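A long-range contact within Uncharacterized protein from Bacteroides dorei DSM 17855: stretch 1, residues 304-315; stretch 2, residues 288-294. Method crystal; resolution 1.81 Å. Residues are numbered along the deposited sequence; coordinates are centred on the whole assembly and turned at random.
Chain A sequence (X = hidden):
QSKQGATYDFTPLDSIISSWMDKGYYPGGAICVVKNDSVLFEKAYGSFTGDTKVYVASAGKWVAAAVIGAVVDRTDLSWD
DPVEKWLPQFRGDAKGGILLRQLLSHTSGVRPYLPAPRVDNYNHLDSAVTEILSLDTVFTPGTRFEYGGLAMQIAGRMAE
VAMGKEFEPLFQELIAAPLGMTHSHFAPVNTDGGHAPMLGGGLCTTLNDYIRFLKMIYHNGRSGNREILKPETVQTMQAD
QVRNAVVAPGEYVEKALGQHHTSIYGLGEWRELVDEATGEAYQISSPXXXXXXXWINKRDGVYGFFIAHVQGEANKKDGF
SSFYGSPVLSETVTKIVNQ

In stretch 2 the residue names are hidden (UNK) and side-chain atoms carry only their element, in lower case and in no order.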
# COMPACT_ATOMS: atom_id res chain seq x y z
N GLY A 304 3.85 11.78 5.43
CA GLY A 304 3.10 11.61 6.64
C GLY A 304 2.37 10.28 6.76
O GLY A 304 2.12 9.56 5.76
N PHE A 305 1.86 10.03 7.95
CA PHE A 305 1.12 8.80 8.18
C PHE A 305 0.14 9.06 9.30
O PHE A 305 0.53 9.54 10.38
CB PHE A 305 2.06 7.66 8.53
CG PHE A 305 1.38 6.33 8.73
CD1 PHE A 305 0.39 5.90 7.85
CD2 PHE A 305 1.84 5.44 9.68
CE1 PHE A 305 -0.19 4.65 7.95
CE2 PHE A 305 1.26 4.19 9.82
CZ PHE A 305 0.22 3.80 8.97
N PHE A 306 -1.14 8.79 9.04
CA PHE A 306 -2.15 8.69 10.10
C PHE A 306 -2.49 7.21 10.30
O PHE A 306 -2.88 6.49 9.33
CB PHE A 306 -3.40 9.48 9.72
CG PHE A 306 -4.58 9.26 10.62
CD1 PHE A 306 -4.64 9.86 11.89
CD2 PHE A 306 -5.68 8.54 10.20
CE1 PHE A 306 -5.76 9.70 12.70
CE2 PHE A 306 -6.77 8.36 11.00
CZ PHE A 306 -6.81 8.92 12.27
N ILE A 307 -2.37 6.75 11.55
CA ILE A 307 -2.65 5.35 11.89
C ILE A 307 -3.81 5.28 12.89
O ILE A 307 -3.90 6.06 13.86
CB ILE A 307 -1.41 4.61 12.40
CG1 ILE A 307 -1.63 3.10 12.40
CG2 ILE A 307 -0.98 5.11 13.77
CD1 ILE A 307 -0.37 2.32 12.78
N ALA A 308 -4.75 4.38 12.60
CA ALA A 308 -5.95 4.19 13.34
C ALA A 308 -6.73 3.03 12.73
O ALA A 308 -6.38 2.58 11.63
CB ALA A 308 -6.80 5.46 13.32
N HIS A 309 -7.75 2.56 13.43
CA HIS A 309 -8.61 1.47 12.95
C HIS A 309 -10.05 1.82 13.31
O HIS A 309 -10.42 1.88 14.47
CB HIS A 309 -8.20 0.10 13.51
CG HIS A 309 -8.86 -1.06 12.81
ND1 HIS A 309 -10.23 -1.22 12.77
CD2 HIS A 309 -8.34 -2.06 12.06
CE1 HIS A 309 -10.52 -2.29 12.03
NE2 HIS A 309 -9.39 -2.80 11.58
N VAL A 310 -10.86 2.05 12.30
CA VAL A 310 -12.28 2.45 12.49
C VAL A 310 -13.01 1.42 13.36
O VAL A 310 -12.69 0.20 13.35
CB VAL A 310 -12.98 2.66 11.10
CG1 VAL A 310 -13.28 1.30 10.46
CG2 VAL A 310 -14.25 3.50 11.21
N GLN A 311 -13.94 1.91 14.16
CA GLN A 311 -14.89 1.02 14.82
C GLN A 311 -16.22 1.11 14.11
O GLN A 311 -16.65 2.20 13.73
CB GLN A 311 -15.03 1.23 16.34
CG GLN A 311 -15.31 2.62 16.88
CD GLN A 311 -14.76 2.83 18.33
OE1 GLN A 311 -14.42 1.86 19.06
NE2 GLN A 311 -14.67 4.11 18.76
N GLY A 312 -16.80 -0.05 13.85
CA GLY A 312 -18.03 -0.14 13.08
C GLY A 312 -17.72 -0.13 11.61
O GLY A 312 -16.63 -0.49 11.18
N GLU A 313 -18.72 0.23 10.82
CA GLU A 313 -18.55 0.29 9.38
C GLU A 313 -17.67 1.46 9.01
O GLU A 313 -17.73 2.53 9.62
CB GLU A 313 -19.91 0.40 8.66
CG GLU A 313 -20.73 -0.87 8.80
CD GLU A 313 -22.02 -0.81 8.03
OE1 GLU A 313 -22.01 -1.12 6.81
OE2 GLU A 313 -23.03 -0.40 8.63
N ALA A 314 -16.91 1.24 7.95
CA ALA A 314 -16.03 2.23 7.41
C ALA A 314 -16.81 3.44 6.87
O ALA A 314 -16.33 4.55 6.94
CB ALA A 314 -15.20 1.59 6.29
N ASN A 315 -18.01 3.19 6.32
CA ASN A 315 -18.81 4.24 5.66
C ASN A 315 -20.08 4.47 6.47
O ASN A 315 -20.90 3.55 6.60
CB ASN A 315 -19.17 3.83 4.23
CG ASN A 315 -17.95 3.58 3.37
OD1 ASN A 315 -17.22 4.50 3.03
ND2 ASN A 315 -17.71 2.32 3.03
N UNK A 288 -5.76 2.31 3.70
CA UNK A 288 -6.48 1.08 4.07
C UNK A 288 -7.93 1.41 4.39
O UNK A 288 -8.23 2.53 4.76
N UNK A 289 -8.80 0.41 4.32
CA UNK A 289 -10.23 0.62 4.47
C UNK A 289 -10.58 1.20 5.85
O UNK A 289 -11.61 1.86 5.99
c UNK A 289 -11.03 -0.66 4.22
c UNK A 289 -10.91 -3.16 7.07
c UNK A 289 -11.51 -2.02 6.47
c UNK A 289 -12.57 -1.40 7.13
n UNK A 289 -9.87 -3.54 6.26
c UNK A 289 -10.79 -1.76 5.26
c UNK A 289 -13.01 -1.94 8.35
c UNK A 289 -12.39 -3.06 8.91
c UNK A 289 -11.33 -3.67 8.29
c UNK A 289 -9.84 -2.74 5.17
N UNK A 290 -9.77 0.86 6.87
CA UNK A 290 -10.09 1.17 8.26
C UNK A 290 -9.46 2.46 8.77
O UNK A 290 -9.56 2.78 9.98
c UNK A 290 -9.70 -0.00 9.18
N UNK A 291 -8.86 3.24 7.87
CA UNK A 291 -8.44 4.60 8.19
C UNK A 291 -6.95 4.91 8.12
O UNK A 291 -6.58 6.07 8.05
N UNK A 292 -6.10 3.90 8.02
CA UNK A 292 -4.67 4.14 7.88
C UNK A 292 -4.41 4.86 6.54
O UNK A 292 -4.92 4.43 5.48
c UNK A 292 -3.89 2.82 7.91
N UNK A 293 -3.67 5.95 6.59
CA UNK A 293 -3.40 6.78 5.41
C UNK A 293 -1.94 7.26 5.43
O UNK A 293 -1.62 8.25 6.11
o UNK A 293 -3.70 11.21 0.74
c UNK A 293 -4.60 8.37 2.89
c UNK A 293 -3.60 10.08 4.20
c UNK A 293 -3.89 10.40 1.86
c UNK A 293 -4.14 8.82 4.13
c UNK A 293 -4.31 7.97 5.38
c UNK A 293 -4.45 9.15 1.75
c UNK A 293 -3.45 10.87 3.08
N UNK A 294 -1.09 6.58 4.68
CA UNK A 294 0.23 7.05 4.41
C UNK A 294 0.33 7.81 3.09
O UNK A 294 -0.26 7.39 2.08
c UNK A 294 -1.32 5.25 4.07
c UNK A 294 1.03 5.76 4.36
c UNK A 294 0.07 4.76 3.75

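Position 288 carries no side-chain atoms, and nothing of it comes near stretch 1. With only N, CA, C and O it is Gly-288, and its role lies within its own stretch: it opens the type I turn that ends at position 291 and receives a 3.3 Å hydrogen bond on its O from the N of that residue.

Position 289 has one carbon followed by fused five- and six-membered rings holding eight carbons and one nitrogen. Although CA-to-CB points sideways, the end of the side chain comes nearer to stretch 1. There one carbon of the six-membered ring lies 3.7 Å from His-309 CE1 and another 3.9 Å from Val-310 CG1, while Ala-314 CB sits at the edge of the ring system, 4.1 Å from a third. A bicycle of that make-up is an indole, so this is Trp-289, with chi1 p; the three carbons are CH2, CZ3 and CE3 in turn. The indole nitrogen is hydrogen-bonded elsewhere in the structure; the six-membered ring's carbons meet stretch 1.

Position 290 shows a single side-chain carbon. This CB points toward stretch 1 and rests over one face of the His-309 ring, 3.6 Å from the centroid and 4° off the normal, a nearly ideal CH-pi contact. The same carbon is 4.0 Å from Val-310 CG1, so one atom serves two neighbours. A lone methyl makes it Ala-290.

Position 291 again lacks side-chain atoms. Its O lies at the edge of the Phe-306 ring, 3.4 Å from Phe-306 CD2. It is Gly-291, and the backbone gives the reason: at phi 117° and psi -13° a CB would be jammed against the carbonyl O of the residue before. A CB placed there would reach toward stretch 1 without a clash.

Position 292 has one carbon beyond CA. This CB is 4.1 Å from Phe-305 CE1, and the CA of the same residue makes a CA-H...O contact of 3.3 Å with Phe-306 O. A single carbon means Ala-292.

At position 293 one carbon leads to a six-carbon ring bearing an oxygen. The side chain shares a sheet face with that of Phe-306, but its end leads away and its oxygen bonds elsewhere in the structure. The backbone does the pairing, with its N to Phe-306 O at 2.9 Å and Phe-306 N to its O at 3.0 Å. The phenol identifies Tyr-293.

Position 294 has three carbons closing a ring onto its own N. Its CB packs 3.6 Å from Phe-305 CD1. The closed ring makes it Pro-294. It lacks an N-H, and it occupies a non-hydrogen-bonded pair with Phe-305, where none is needed for the pairing.

The contact works in two parts. At one end, a short antiparallel bridge fixes the register through paired backbone hydrogen bonds. At the other, the turn presents Ala-290 O to Val-310 N at 2.8 Å, and the Ala-290 methyl, the Trp-289 indole, Val-310 and the His-309 ring pack beside it. The lesson is economical: backbone hydrogen bonds set the register, while a methyl and an indole fill the space beside His-309 and Val-310.

Stretch 2 288-294: GWAGAYP
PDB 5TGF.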